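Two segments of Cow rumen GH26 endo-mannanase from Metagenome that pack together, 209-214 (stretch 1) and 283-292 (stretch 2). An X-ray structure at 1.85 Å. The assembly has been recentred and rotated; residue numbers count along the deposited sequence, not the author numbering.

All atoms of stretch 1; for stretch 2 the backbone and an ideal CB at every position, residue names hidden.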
ATOM      1  N   ASN A 209      14.042  17.571 -10.280  1.00 18.64           N
ATOM      2  CA  ASN A 209      14.641  18.735 -10.930  1.00 19.37           C
ATOM      3  C   ASN A 209      16.149  18.620 -11.143  1.00 19.42           C
ATOM      4  O   ASN A 209      16.763  19.493 -11.754  1.00 17.31           O
ATOM      5  CB  ASN A 209      14.317  20.001 -10.136  1.00 19.77           C
ATOM      6  CG  ASN A 209      12.865  20.406 -10.274  1.00 21.13           C
ATOM      7  OD1 ASN A 209      12.292  20.323 -11.361  1.00 20.43           O
ATOM      8  ND2 ASN A 209      12.256  20.831  -9.170  1.00 21.48           N
ATOM      9  N   TYR A 210      16.741  17.540 -10.647  1.00 16.06           N
ATOM     10  CA  TYR A 210      18.136  17.242 -10.945  1.00 16.07           C
ATOM     11  C   TYR A 210      18.206  16.338 -12.173  1.00 17.00           C
ATOM     12  O   TYR A 210      18.687  15.209 -12.089  1.00 16.59           O
ATOM     13  CB  TYR A 210      18.823  16.567  -9.758  1.00 16.64           C
ATOM     14  CG  TYR A 210      18.822  17.365  -8.468  1.00 17.27           C
ATOM     15  CD1 TYR A 210      19.837  18.273  -8.185  1.00 17.94           C
ATOM     16  CD2 TYR A 210      17.819  17.189  -7.523  1.00 16.69           C
ATOM     17  CE1 TYR A 210      19.844  18.994  -6.997  1.00 17.55           C
ATOM     18  CE2 TYR A 210      17.817  17.901  -6.335  1.00 16.65           C
ATOM     19  CZ  TYR A 210      18.830  18.802  -6.077  1.00 17.70           C
ATOM     20  OH  TYR A 210      18.825  19.508  -4.895  1.00 18.05           O
ATOM     21  N   ASN A 211      17.721  16.836 -13.308  1.00 18.20           N
ATOM     22  CA  ASN A 211      17.605  16.028 -14.524  1.00 18.70           C
ATOM     23  C   ASN A 211      18.404  16.622 -15.693  1.00 18.71           C
ATOM     24  O   ASN A 211      18.789  17.789 -15.652  1.00 18.62           O
ATOM     25  CB  ASN A 211      16.130  15.881 -14.908  1.00 17.89           C
ATOM     26  CG  ASN A 211      15.518  17.185 -15.374  1.00 18.16           C
ATOM     27  OD1 ASN A 211      15.680  17.578 -16.530  1.00 17.88           O
ATOM     28  ND2 ASN A 211      14.804  17.860 -14.479  1.00 17.63           N
ATOM     29  N   PRO A 212      18.665  15.817 -16.739  1.00 18.90           N
ATOM     30  CA  PRO A 212      19.481  16.301 -17.861  1.00 19.33           C
ATOM     31  C   PRO A 212      18.748  17.175 -18.882  1.00 21.03           C
ATOM     32  O   PRO A 212      19.378  17.610 -19.848  1.00 22.84           O
ATOM     33  CB  PRO A 212      19.951  15.003 -18.537  1.00 18.94           C
ATOM     34  CG  PRO A 212      19.707  13.917 -17.534  1.00 19.42           C
ATOM     35  CD  PRO A 212      18.491  14.356 -16.792  1.00 19.18           C
ATOM     36  N   LEU A 213      17.459  17.432 -18.678  1.00 20.95           N
ATOM     37  CA  LEU A 213      16.652  18.130 -19.678  1.00 21.35           C
ATOM     38  C   LEU A 213      16.439  19.607 -19.356  1.00 21.59           C
ATOM     39  O   LEU A 213      16.665  20.475 -20.197  1.00 21.68           O
ATOM     40  CB  LEU A 213      15.297  17.438 -19.830  1.00 21.58           C
ATOM     41  CG  LEU A 213      15.357  15.984 -20.302  1.00 20.68           C
ATOM     42  CD1 LEU A 213      13.971  15.362 -20.327  1.00 20.84           C
ATOM     43  CD2 LEU A 213      16.010  15.895 -21.674  1.00 20.50           C
ATOM     44  N   TYR A 214      15.989  19.879 -18.137  1.00 21.26           N
ATOM     45  CA  TYR A 214      15.729  21.242 -17.690  1.00 21.37           C
ATOM     46  C   TYR A 214      16.241  21.415 -16.266  1.00 22.09           C
ATOM     47  O   TYR A 214      15.732  22.237 -15.502  1.00 22.82           O
ATOM     48  CB  TYR A 214      14.233  21.560 -17.769  1.00 21.91           C
ATOM     49  CG  TYR A 214      13.353  20.541 -17.072  1.00 21.03           C
ATOM     50  CD1 TYR A 214      12.905  19.408 -17.741  1.00 20.80           C
ATOM     51  CD2 TYR A 214      12.975  20.710 -15.747  1.00 21.25           C
ATOM     52  CE1 TYR A 214      12.105  18.474 -17.111  1.00 21.29           C
ATOM     53  CE2 TYR A 214      12.172  19.777 -15.106  1.00 20.90           C
ATOM     54  CZ  TYR A 214      11.740  18.662 -15.793  1.00 21.72           C
ATOM     55  OH  TYR A 214      10.944  17.730 -15.163  1.00 23.26           O
ATOM     56  N   UNK A 283      21.136   5.676 -22.845  1.00 20.56           N
ATOM     57  CA  UNK A 283      22.066   6.774 -22.617  1.00 21.05           C
ATOM     58  C   UNK A 283      21.420   7.885 -21.793  1.00 20.01           C
ATOM     59  O   UNK A 283      22.047   8.430 -20.882  1.00 18.88           O
ATOM     60  CB  UNK A 283      22.565   7.331 -23.952  1.00 21.05           C
ATOM     61  N   UNK A 284      20.170   8.221 -22.109  1.00 18.53           N
ATOM     62  CA  UNK A 284      19.460   9.235 -21.334  1.00 17.19           C
ATOM     63  C   UNK A 284      19.215   8.759 -19.909  1.00 15.80           C
ATOM     64  O   UNK A 284      19.473   9.488 -18.950  1.00 16.16           O
ATOM     65  CB  UNK A 284      18.132   9.589 -22.006  1.00 17.19           C
ATOM     66  N   UNK A 285      18.700   7.538 -19.789  1.00 14.73           N
ATOM     67  CA  UNK A 285      18.403   6.920 -18.500  1.00 16.45           C
ATOM     68  C   UNK A 285      19.645   6.932 -17.609  1.00 15.62           C
ATOM     69  O   UNK A 285      19.570   7.274 -16.429  1.00 16.31           O
ATOM     70  CB  UNK A 285      17.897   5.489 -18.693  1.00 16.45           C
ATOM     71  N   UNK A 286      20.793   6.597 -18.190  1.00 18.62           N
ATOM     72  CA  UNK A 286      22.050   6.611 -17.448  1.00 21.24           C
ATOM     73  C   UNK A 286      22.461   8.009 -16.996  1.00 22.98           C
ATOM     74  O   UNK A 286      22.987   8.177 -15.897  1.00 20.36           O
ATOM     75  CB  UNK A 286      23.162   6.006 -18.307  1.00 21.24           C
ATOM     76  N   UNK A 287      22.224   9.010 -17.842  1.00 18.93           N
ATOM     77  CA  UNK A 287      22.521  10.394 -17.478  1.00 21.84           C
ATOM     78  C   UNK A 287      21.645  10.852 -16.318  1.00 17.90           C
ATOM     79  O   UNK A 287      22.115  11.530 -15.405  1.00 17.63           O
ATOM     80  CB  UNK A 287      22.325  11.317 -18.682  1.00 21.84           C
ATOM     81  N   UNK A 288      20.370  10.478 -16.358  1.00 17.78           N
ATOM     82  CA  UNK A 288      19.441  10.826 -15.288  1.00 16.95           C
ATOM     83  C   UNK A 288      19.833  10.141 -13.980  1.00 16.75           C
ATOM     84  O   UNK A 288      19.778  10.747 -12.909  1.00 16.38           O
ATOM     85  CB  UNK A 288      18.012  10.442 -15.678  1.00 16.95           C
ATOM     86  N   UNK A 289      20.229   8.876 -14.073  1.00 15.82           N
ATOM     87  CA  UNK A 289      20.687   8.135 -12.904  1.00 15.34           C
ATOM     88  C   UNK A 289      21.949   8.775 -12.322  1.00 16.21           C
ATOM     89  O   UNK A 289      22.096   8.880 -11.103  1.00 16.38           O
ATOM     90  CB  UNK A 289      20.951   6.673 -13.268  1.00 15.34           C
ATOM     91  N   UNK A 290      22.842   9.214 -13.205  1.00 17.98           N
ATOM     92  CA  UNK A 290      24.085   9.868 -12.798  1.00 18.37           C
ATOM     93  C   UNK A 290      23.812  11.128 -11.983  1.00 18.64           C
ATOM     94  O   UNK A 290      24.432  11.352 -10.941  1.00 18.23           O
ATOM     95  CB  UNK A 290      24.929  10.214 -14.027  1.00 18.37           C
ATOM     96  N   UNK A 291      22.883  11.951 -12.460  1.00 17.92           N
ATOM     97  CA  UNK A 291      22.562  13.204 -11.784  1.00 18.82           C
ATOM     98  C   UNK A 291      21.853  12.947 -10.460  1.00 18.66           C
ATOM     99  O   UNK A 291      22.059  13.671  -9.483  1.00 17.82           O
ATOM    100  CB  UNK A 291      21.694  14.087 -12.683  1.00 18.82           C
ATOM    101  N   UNK A 292      21.026  11.906 -10.431  1.00 17.50           N
ATOM    102  CA  UNK A 292      20.399  11.465  -9.192  1.00 16.93           C
ATOM    103  C   UNK A 292      21.443  10.979  -8.190  1.00 17.52           C
ATOM    104  O   UNK A 292      21.435  11.383  -7.025  1.00 18.05           O
ATOM    105  CB  UNK A 292      19.384  10.356  -9.476  1.00 16.93           C
TER

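Stretch 2 is helical throughout, with phi/psi near -64/-43 and i to i+4 backbone hydrogen bonds, so each CB direction follows from its place on the helix. Stretch 1 is irregular and offers chiefly the Pro 212 ring, the Leu 213 side chain and the carbonyl of Tyr 210.

Position 283 has nothing of stretch 1 within 5.5 Å of its ideal CB, so the contact leaves its identity undetermined; it is Asp 283.

At 284 the ideal CB is also beyond 5.5 Å and CA-to-CB points sideways. A small side chain would leave Pro 212 and Leu 213 untouched, whereas a long aliphatic or aromatic one could reach them. The deposited residue is Tyr 284, with chi1 at 174° (t). Its CE1 lies 3.6 Å from Leu 213 CG and 3.9 Å from Pro 212 CG, both oblique to the ring, and its OH comes within 3.2 Å of Leu 213 CD1. That hydroxyl is hydrogen-bonded elsewhere in the structure.

Position 285 points away and 286 is out of reach, so stretch 1 selects nothing at either; they are Trp 285 and Asn 286.

At 287 CA-to-CB points toward stretch 1, and the ideal CB is 3.9 Å from Pro 212 CG. The methylenes of many side chains, polar or apolar, could lie along the proline. Glu 287 is found, its OE1 3.7 Å from Pro 212 CB, a contact without a hydrogen bond.

Position 288 points sideways, yet its backbone is close: its CA is 5.6 Å from the CA of Asn 211, and its N is 3.7 Å from Pro 212 CG. With the ideal CB 4.1 Å from Pro 212 CD, a small apolar residue suffices. Ala 288 supplies it, its CB touching Pro 212 CD at 4.1 Å. Its carbonyl also joins the stretches through a water, which donates to Ala 288 O (2.7 Å) and Tyr 210 O (2.8 Å).

Position 289 points away and 290 is out of reach; they are Ile 289 and Lys 290.

At 291 CA-to-CB points toward stretch 1, and the ideal CB is a tight 3.3 Å from Tyr 210 O, with Pro 212 CD at 5.2 Å. A flexible, unbranched apolar chain could pass the carbonyl and reach the proline. Met 291 does so with chi1 m and chi2 and chi3 t: SD lies 3.4 Å from Asn 211 C and 3.5 Å from Pro 212 N, while CE packs 3.8 Å from Pro 212 CB.

Position 292 points sideways and its ideal CB meets nothing within 5.5 Å, leaving the choice open; Leu 292 contributes little.

Stretch 2, residues 283-292: DYWNEAIKML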
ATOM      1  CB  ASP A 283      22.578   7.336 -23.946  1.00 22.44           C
ATOM      2  CG  ASP A 283      23.601   6.431 -24.613  1.00 23.67           C
ATOM      3  OD1 ASP A 283      24.172   5.556 -23.926  1.00 23.96           O
ATOM      4  OD2 ASP A 283      23.842   6.607 -25.824  1.00 24.80           O
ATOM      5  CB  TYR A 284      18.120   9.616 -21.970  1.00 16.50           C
ATOM      6  CG  TYR A 284      17.343  10.550 -21.070  1.00 16.87           C
ATOM      7  CD1 TYR A 284      17.708  11.886 -20.953  1.00 18.67           C
ATOM      8  CD2 TYR A 284      16.278  10.091 -20.304  1.00 15.99           C
ATOM      9  CE1 TYR A 284      17.024  12.743 -20.118  1.00 20.14           C
ATOM     10  CE2 TYR A 284      15.585  10.945 -19.461  1.00 16.36           C
ATOM     11  CZ  TYR A 284      15.963  12.268 -19.373  1.00 18.97           C
ATOM     12  OH  TYR A 284      15.282  13.124 -18.536  1.00 19.83           O
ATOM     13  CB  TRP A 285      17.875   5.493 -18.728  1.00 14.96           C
ATOM     14  CG  TRP A 285      17.473   4.689 -17.510  1.00 15.11           C
ATOM     15  CD1 TRP A 285      17.819   3.396 -17.244  1.00 16.19           C
ATOM     16  CD2 TRP A 285      16.625   5.104 -16.426  1.00 16.59           C
ATOM     17  NE1 TRP A 285      17.256   2.982 -16.062  1.00 17.98           N
ATOM     18  CE2 TRP A 285      16.519   4.011 -15.539  1.00 17.81           C
ATOM     19  CE3 TRP A 285      15.953   6.292 -16.115  1.00 16.40           C
ATOM     20  CZ2 TRP A 285      15.773   4.073 -14.363  1.00 18.61           C
ATOM     21  CZ3 TRP A 285      15.212   6.350 -14.946  1.00 18.47           C
ATOM     22  CH2 TRP A 285      15.130   5.246 -14.084  1.00 19.21           C
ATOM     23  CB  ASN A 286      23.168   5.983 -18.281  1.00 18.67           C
ATOM     24  CG  ASN A 286      23.092   4.469 -18.301  1.00 18.64           C
ATOM     25  OD1 ASN A 286      22.555   3.852 -17.380  1.00 18.39           O
ATOM     26  ND2 ASN A 286      23.629   3.860 -19.352  1.00 19.43           N
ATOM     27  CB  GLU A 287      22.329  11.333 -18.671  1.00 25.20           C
ATOM     28  CG  GLU A 287      23.399  11.228 -19.739  1.00 29.95           C
ATOM     29  CD  GLU A 287      23.306  12.355 -20.753  1.00 34.39           C
ATOM     30  OE1 GLU A 287      22.640  13.368 -20.451  1.00 35.62           O
ATOM     31  OE2 GLU A 287      23.894  12.229 -21.848  1.00 36.68           O
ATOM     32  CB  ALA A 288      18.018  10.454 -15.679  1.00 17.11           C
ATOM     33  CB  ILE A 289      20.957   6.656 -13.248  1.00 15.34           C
ATOM     34  CG1 ILE A 289      19.646   5.942 -13.576  1.00 13.38           C
ATOM     35  CG2 ILE A 289      21.653   5.944 -12.097  1.00 15.52           C
ATOM     36  CD1 ILE A 289      19.838   4.530 -14.088  1.00 16.02           C
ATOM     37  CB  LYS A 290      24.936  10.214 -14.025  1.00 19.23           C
ATOM     38  CG  LYS A 290      26.267  10.892 -13.697  1.00 20.24           C
ATOM     39  CD  LYS A 290      26.986  11.364 -14.957  1.00 25.09           C
ATOM     40  CE  LYS A 290      26.180  12.438 -15.679  1.00 28.76           C
ATOM     41  NZ  LYS A 290      26.897  13.013 -16.856  1.00 32.77           N
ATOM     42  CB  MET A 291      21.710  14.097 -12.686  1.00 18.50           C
ATOM     43  CG  MET A 291      22.423  14.504 -13.964  1.00 20.03           C
ATOM     44  SD  MET A 291      21.603  15.841 -14.851  1.00 24.58           S
ATOM     45  CE  MET A 291      22.727  16.053 -16.227  1.00 22.92           C
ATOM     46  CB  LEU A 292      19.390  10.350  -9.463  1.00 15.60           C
ATOM     47  CG  LEU A 292      18.849   9.649  -8.213  1.00 15.45           C
ATOM     48  CD1 LEU A 292      17.861  10.545  -7.469  1.00 14.54           C
ATOM     49  CD2 LEU A 292      18.221   8.307  -8.570  1.00 15.13           C
TER
HETATM   50  O   HOH W   1      17.823  12.611 -12.396  1.00 18.57           O
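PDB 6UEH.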